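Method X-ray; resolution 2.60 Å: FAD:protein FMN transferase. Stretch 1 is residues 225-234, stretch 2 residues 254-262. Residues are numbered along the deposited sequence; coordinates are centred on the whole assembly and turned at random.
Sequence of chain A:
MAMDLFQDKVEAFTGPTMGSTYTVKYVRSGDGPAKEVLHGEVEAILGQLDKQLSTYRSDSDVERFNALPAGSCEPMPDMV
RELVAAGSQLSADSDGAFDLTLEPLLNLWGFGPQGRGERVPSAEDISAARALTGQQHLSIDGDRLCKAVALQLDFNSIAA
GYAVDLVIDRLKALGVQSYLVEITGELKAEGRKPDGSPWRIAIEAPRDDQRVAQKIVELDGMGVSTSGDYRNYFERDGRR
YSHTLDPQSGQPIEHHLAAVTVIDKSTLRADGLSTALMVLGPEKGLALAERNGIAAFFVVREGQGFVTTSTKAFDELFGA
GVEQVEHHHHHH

Stretch 1 (225-234) STSGDYRNYF
Stretch 2 254-262: EHHLAAVTV

Residues 225-227 and 257-262 of the FAD:protein FMN transferase lie side by side as antiparallel β-strands, their axes approaching to 4.6 Å with an angle of 163° between their N-to-C directions. The register pairs Ser225 with Val262, Thr226 with Thr261 and Ser227 with Val260, at CA-CA separations of 5.3, 4.2 and 5.4 Å. The short central spacing is that of a non-hydrogen-bonded antiparallel pair, flanked by two hydrogen-bonded ones. Backbone φ/ψ values are extended: -144/139, -122/110 and -87/130 for Ser225 to Ser227, and -146/144, -127/131 and -120/150 for Val260 to Val262.

Each hydrogen-bonded pair closes a ring of two bonds. Ser225 N donates to Val262 O (3.0 Å) and Val262 N returns to Ser225 O (2.8 Å); Ser227 N donates to Val260 O (2.8 Å) and Val260 N to Ser227 O (3.1 Å). Three of these carbonyls also receive CA-H...O contacts, from Thr261 CA to Ser225 O (3.2 Å), Thr226 CA to Val260 O (3.2 Å) and Ala259 CA to Ser227 O (3.1 Å).

The last bridge of the ladder is Ser227-Val260; the next residue, Gly228, has φ/ψ 76/170. A positive φ favours glycine, and an ideal CB here would lie 2.4 Å from Ala258 O, a clash. On the other strand, Ala259 remains extended (-158/153), whereas Ala258 is kinked at -97/-30. After Asp229 (-143/123), Tyr230 (-59/-24) and Arg231 (-64/-30) form the centre of a type I turn from Asp229 to Asn232, closed by Asn232 N to Asp229 O at 2.6 Å. The Asp229 side chain (χ1 179°) braces this turn: its OD2 accepts from Arg231 N at 3.2 Å, while its OD1 forms a salt bridge with Arg231 NH2 at 2.9 Å. Tyr233 then resumes an extended conformation (-137/118).

On one face of the sheet, Thr226 and Thr261, both m rotamers, bring their hydroxyls together in an OG1-OG1 hydrogen bond of 3.3 Å; the close spacing of their CA atoms makes this reach possible. The other face carries Ser225 (t), Ser227 (t), Val260 (p) and Val262 (t). There Ser227 CB lies 4.0 Å from Val260 CG1, a van der Waals contact beside the backbone bonds, while Ser225 OG is hydrogen-bonded elsewhere in the structure.

Beyond the ladder the packing is led by Ala258 and Tyr233. Ala258 points toward stretch 1, its CB 3.6 Å from Tyr233 CD1 and 4.4 Å from Tyr230 CB, so a small methyl is packed against both tyrosines. Tyr230 (χ1 79°, p) leads its ring away from stretch 2. Tyr233 (t, χ2 94°) instead points toward it, meeting the Ala258 methyl obliquely and carrying its hydroxyl on to His256. There His256 ND1 donates to Tyr233 OH at 2.9 Å with a nearly straight N-H...O angle of 166°. The hydroxyl lies near the imidazole plane, in line with the in-plane N-H of ND1; His256 adopts m with χ2 -57°. Together the contacts bury 540 Å², summed over both stretches.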

ATOM      1  N   SER A 225       6.060  -4.078  -1.045  1.00 34.75           N
ATOM      2  CA  SER A 225       5.091  -3.635  -0.066  1.00 36.89           C
ATOM      3  C   SER A 225       4.754  -4.778   0.830  1.00 39.07           C
ATOM      4  O   SER A 225       4.532  -5.878   0.342  1.00 36.88           O
ATOM      5  CB  SER A 225       3.840  -3.142  -0.774  1.00 36.43           C
ATOM      6  OG  SER A 225       2.760  -3.062   0.140  1.00 36.27           O
ATOM      7  N   THR A 226       4.646  -4.485   2.132  1.00 44.10           N
ATOM      8  CA  THR A 226       4.383  -5.514   3.136  1.00 45.92           C
ATOM      9  C   THR A 226       3.137  -5.265   3.944  1.00 43.49           C
ATOM     10  O   THR A 226       3.126  -4.427   4.766  1.00 43.24           O
ATOM     11  CB  THR A 226       5.568  -5.662   4.126  1.00 49.60           C
ATOM     12  OG1 THR A 226       6.801  -5.919   3.429  1.00 45.96           O
ATOM     13  CG2 THR A 226       5.301  -6.841   5.071  1.00 54.44           C
ATOM     14  N   SER A 227       2.106  -6.062   3.749  1.00 46.45           N
ATOM     15  CA  SER A 227       0.902  -5.950   4.552  1.00 49.81           C
ATOM     16  C   SER A 227       1.013  -6.773   5.828  1.00 48.91           C
ATOM     17  O   SER A 227       1.317  -7.944   5.783  1.00 46.90           O
ATOM     18  CB  SER A 227      -0.310  -6.419   3.736  1.00 53.80           C
ATOM     19  OG  SER A 227      -1.517  -6.268   4.456  1.00 57.65           O
ATOM     20  N   GLY A 228       0.714  -6.163   6.957  1.00 51.22           N
ATOM     21  CA  GLY A 228       0.882  -6.836   8.222  1.00 55.09           C
ATOM     22  C   GLY A 228       2.346  -6.907   8.638  1.00 57.46           C
ATOM     23  O   GLY A 228       3.259  -6.552   7.864  1.00 57.67           O
ATOM     24  N   ASP A 229       2.539  -7.326   9.892  1.00 59.57           N
ATOM     25  CA  ASP A 229       3.857  -7.566  10.510  1.00 64.20           C
ATOM     26  C   ASP A 229       3.788  -8.773  11.441  1.00 64.16           C
ATOM     27  O   ASP A 229       3.029  -8.736  12.394  1.00 71.03           O
ATOM     28  CB  ASP A 229       4.332  -6.338  11.303  1.00 64.76           C
ATOM     29  CG  ASP A 229       5.715  -6.552  12.008  1.00 67.58           C
ATOM     30  OD1 ASP A 229       6.203  -5.584  12.622  1.00 64.78           O
ATOM     31  OD2 ASP A 229       6.326  -7.655  11.947  1.00 70.69           O
ATOM     32  N   TYR A 230       4.613  -9.799  11.221  1.00 62.08           N
ATOM     33  CA  TYR A 230       4.382 -11.065  11.893  1.00 66.17           C
ATOM     34  C   TYR A 230       4.393 -10.953  13.416  1.00 67.41           C
ATOM     35  O   TYR A 230       3.747 -11.743  14.133  1.00 65.94           O
ATOM     36  CB  TYR A 230       5.339 -12.109  11.412  1.00 67.03           C
ATOM     37  CG  TYR A 230       6.692 -12.009  12.009  1.00 76.77           C
ATOM     38  CD1 TYR A 230       7.003 -12.712  13.193  1.00 85.02           C
ATOM     39  CD2 TYR A 230       7.692 -11.246  11.400  1.00 77.82           C
ATOM     40  CE1 TYR A 230       8.297 -12.636  13.738  1.00 87.64           C
ATOM     41  CE2 TYR A 230       8.972 -11.176  11.935  1.00 80.70           C
ATOM     42  CZ  TYR A 230       9.289 -11.864  13.107  1.00 87.51           C
ATOM     43  OH  TYR A 230      10.588 -11.815  13.650  1.00 90.84           O
ATOM     44  N   ARG A 231       5.074  -9.917  13.888  1.00 74.09           N
ATOM     45  CA  ARG A 231       5.048  -9.562  15.293  1.00 82.32           C
ATOM     46  C   ARG A 231       3.677  -9.121  15.832  1.00 79.13           C
ATOM     47  O   ARG A 231       3.386  -9.378  16.994  1.00 82.56           O
ATOM     48  CB  ARG A 231       6.191  -8.597  15.637  1.00 85.68           C
ATOM     49  CG  ARG A 231       7.535  -9.336  15.588  1.00 95.17           C
ATOM     50  CD  ARG A 231       8.762  -8.443  15.803  1.00105.61           C
ATOM     51  NE  ARG A 231       9.541  -8.278  14.561  1.00115.13           N
ATOM     52  CZ  ARG A 231       9.498  -7.221  13.728  1.00117.52           C
ATOM     53  NH1 ARG A 231      10.270  -7.230  12.633  1.00115.18           N
ATOM     54  NH2 ARG A 231       8.700  -6.162  13.961  1.00115.04           N
ATOM     55  N   ASN A 232       2.820  -8.512  15.013  1.00 81.21           N
ATOM     56  CA  ASN A 232       1.412  -8.224  15.418  1.00 89.10           C
ATOM     57  C   ASN A 232       0.435  -9.249  14.900  1.00 82.89           C
ATOM     58  O   ASN A 232      -0.115  -9.112  13.812  1.00 84.08           O
ATOM     59  CB  ASN A 232       0.955  -6.860  14.905  1.00 96.48           C
ATOM     60  CG  ASN A 232       1.678  -5.726  15.568  1.00102.53           C
ATOM     61  OD1 ASN A 232       2.013  -5.787  16.750  1.00114.07           O
ATOM     62  ND2 ASN A 232       1.954  -4.685  14.805  1.00 99.27           N
ATOM     63  N   TYR A 233       0.225 -10.281  15.679  1.00 74.59           N
ATOM     64  CA  TYR A 233      -0.715 -11.271  15.327  1.00 73.59           C
ATOM     65  C   TYR A 233      -1.396 -11.478  16.661  1.00 80.95           C
ATOM     66  O   TYR A 233      -0.756 -11.798  17.648  1.00 83.77           O
ATOM     67  CB  TYR A 233      -0.005 -12.505  14.747  1.00 71.60           C
ATOM     68  CG  TYR A 233      -0.992 -13.511  14.256  1.00 70.21           C
ATOM     69  CD1 TYR A 233      -1.384 -13.529  12.946  1.00 70.61           C
ATOM     70  CD2 TYR A 233      -1.563 -14.432  15.130  1.00 67.61           C
ATOM     71  CE1 TYR A 233      -2.318 -14.440  12.516  1.00 70.14           C
ATOM     72  CE2 TYR A 233      -2.502 -15.304  14.713  1.00 67.16           C
ATOM     73  CZ  TYR A 233      -2.871 -15.307  13.418  1.00 68.42           C
ATOM     74  OH  TYR A 233      -3.787 -16.222  13.061  1.00 76.80           O
ATOM     75  N   PHE A 234      -2.691 -11.194  16.714  1.00 94.67           N
ATOM     76  CA  PHE A 234      -3.468 -11.283  17.960  1.00 98.82           C
ATOM     77  C   PHE A 234      -4.651 -12.117  17.758  1.00102.21           C
ATOM     78  O   PHE A 234      -5.319 -11.988  16.739  1.00 94.25           O
ATOM     79  CB  PHE A 234      -3.964  -9.930  18.362  1.00100.15           C
ATOM     80  CG  PHE A 234      -2.994  -8.896  18.056  1.00106.75           C
ATOM     81  CD1 PHE A 234      -3.116  -8.059  16.929  1.00108.81           C
ATOM     82  CD2 PHE A 234      -1.856  -8.826  18.822  1.00108.73           C
ATOM     83  CE1 PHE A 234      -2.112  -7.128  16.622  1.00108.72           C
ATOM     84  CE2 PHE A 234      -0.877  -7.901  18.527  1.00109.26           C
ATOM     85  CZ  PHE A 234      -1.001  -7.036  17.448  1.00107.02           C
ATOM     86  N   GLU A 254     -10.767 -13.844   9.403  1.00 62.06           N
ATOM     87  CA  GLU A 254     -10.609 -14.908  10.386  1.00 64.24           C
ATOM     88  C   GLU A 254      -9.310 -15.663  10.269  1.00 58.02           C
ATOM     89  O   GLU A 254      -8.888 -16.233  11.233  1.00 54.13           O
ATOM     90  CB  GLU A 254     -11.767 -15.904  10.228  1.00 72.41           C
ATOM     91  CG  GLU A 254     -13.135 -15.276  10.505  1.00 78.13           C
ATOM     92  CD  GLU A 254     -13.907 -15.931  11.656  1.00 77.67           C
ATOM     93  OE1 GLU A 254     -14.026 -17.176  11.747  1.00 81.21           O
ATOM     94  OE2 GLU A 254     -14.401 -15.159  12.474  1.00 71.36           O
ATOM     95  N   HIS A 255      -8.712 -15.658   9.082  1.00 58.66           N
ATOM     96  CA  HIS A 255      -7.609 -16.570   8.697  1.00 58.69           C
ATOM     97  C   HIS A 255      -6.256 -16.231   9.328  1.00 58.99           C
ATOM     98  O   HIS A 255      -6.093 -15.221  10.007  1.00 54.48           O
ATOM     99  CB  HIS A 255      -7.432 -16.545   7.186  1.00 56.47           C
ATOM    100  CG  HIS A 255      -6.984 -15.217   6.668  1.00 55.65           C
ATOM    101  ND1 HIS A 255      -7.740 -14.476   5.786  1.00 55.90           N
ATOM    102  CD2 HIS A 255      -5.885 -14.472   6.934  1.00 52.68           C
ATOM    103  CE1 HIS A 255      -7.110 -13.357   5.507  1.00 52.96           C
ATOM    104  NE2 HIS A 255      -5.985 -13.330   6.192  1.00 51.95           N
ATOM    105  N   HIS A 256      -5.265 -17.053   9.022  1.00 61.71           N
ATOM    106  CA  HIS A 256      -4.003 -17.010   9.732  1.00 60.49           C
ATOM    107  C   HIS A 256      -2.843 -16.256   9.049  1.00 56.60           C
ATOM    108  O   HIS A 256      -1.780 -16.233   9.582  1.00 55.50           O
ATOM    109  CB  HIS A 256      -3.592 -18.441  10.033  1.00 66.10           C
ATOM    110  CG  HIS A 256      -4.561 -19.194  10.916  1.00 74.59           C
ATOM    111  ND1 HIS A 256      -4.930 -18.761  12.183  1.00 73.60           N
ATOM    112  CD2 HIS A 256      -5.179 -20.387  10.736  1.00 76.81           C
ATOM    113  CE1 HIS A 256      -5.760 -19.629  12.721  1.00 70.55           C
ATOM    114  NE2 HIS A 256      -5.927 -20.624  11.863  1.00 77.08           N
ATOM    115  N   LEU A 257      -3.012 -15.687   7.862  1.00 53.76           N
ATOM    116  CA  LEU A 257      -1.936 -14.892   7.223  1.00 47.61           C
ATOM    117  C   LEU A 257      -1.509 -13.679   8.040  1.00 45.29           C
ATOM    118  O   LEU A 257      -2.310 -12.790   8.273  1.00 40.16           O
ATOM    119  CB  LEU A 257      -2.379 -14.413   5.849  1.00 47.32           C
ATOM    120  CG  LEU A 257      -1.346 -13.731   4.960  1.00 46.79           C
ATOM    121  CD1 LEU A 257      -0.120 -14.619   4.823  1.00 49.33           C
ATOM    122  CD2 LEU A 257      -1.964 -13.489   3.587  1.00 45.77           C
ATOM    123  N   ALA A 258      -0.249 -13.651   8.479  1.00 44.14           N
ATOM    124  CA  ALA A 258       0.247 -12.618   9.395  1.00 43.94           C
ATOM    125  C   ALA A 258       0.968 -11.455   8.685  1.00 45.55           C
ATOM    126  O   ALA A 258       0.983 -10.319   9.158  1.00 45.65           O
ATOM    127  CB  ALA A 258       1.177 -13.234  10.422  1.00 45.38           C
ATOM    128  N   ALA A 259       1.582 -11.754   7.557  1.00 45.78           N
ATOM    129  CA  ALA A 259       2.180 -10.758   6.712  1.00 43.81           C
ATOM    130  C   ALA A 259       2.301 -11.332   5.309  1.00 43.09           C
ATOM    131  O   ALA A 259       2.413 -12.558   5.113  1.00 47.60           O
ATOM    132  CB  ALA A 259       3.562 -10.395   7.238  1.00 44.64           C
ATOM    133  N   VAL A 260       2.297 -10.443   4.326  1.00 39.83           N
ATOM    134  CA  VAL A 260       2.530 -10.816   2.945  1.00 35.34           C
ATOM    135  C   VAL A 260       3.285  -9.643   2.323  1.00 35.78           C
ATOM    136  O   VAL A 260       3.129  -8.472   2.683  1.00 35.10           O
ATOM    137  CB  VAL A 260       1.238 -11.239   2.238  1.00 32.89           C
ATOM    138  CG1 VAL A 260       0.192 -10.164   2.398  1.00 34.18           C
ATOM    139  CG2 VAL A 260       1.465 -11.552   0.778  1.00 31.78           C
ATOM    140  N   THR A 261       4.185  -9.982   1.431  1.00 35.74           N
ATOM    141  CA  THR A 261       5.084  -9.021   0.900  1.00 35.41           C
ATOM    142  C   THR A 261       4.911  -9.192  -0.566  1.00 36.70           C
ATOM    143  O   THR A 261       4.968 -10.298  -1.009  1.00 38.52           O
ATOM    144  CB  THR A 261       6.536  -9.351   1.291  1.00 34.36           C
ATOM    145  OG1 THR A 261       6.745  -9.097   2.683  1.00 32.34           O
ATOM    146  CG2 THR A 261       7.455  -8.497   0.532  1.00 34.98           C
ATOM    147  N   VAL A 262       4.719  -8.111  -1.323  1.00 37.58           N
ATOM    148  CA  VAL A 262       4.656  -8.209  -2.774  1.00 39.68           C
ATOM    149  C   VAL A 262       5.748  -7.375  -3.447  1.00 39.04           C
ATOM    150  O   VAL A 262       6.156  -6.351  -2.933  1.00 43.93           O
ATOM    151  CB  VAL A 262       3.276  -7.785  -3.256  1.00 43.29           C
ATOM    152  CG1 VAL A 262       3.179  -7.692  -4.790  1.00 46.10           C
ATOM    153  CG2 VAL A 262       2.250  -8.780  -2.757  1.00 44.66           C
TER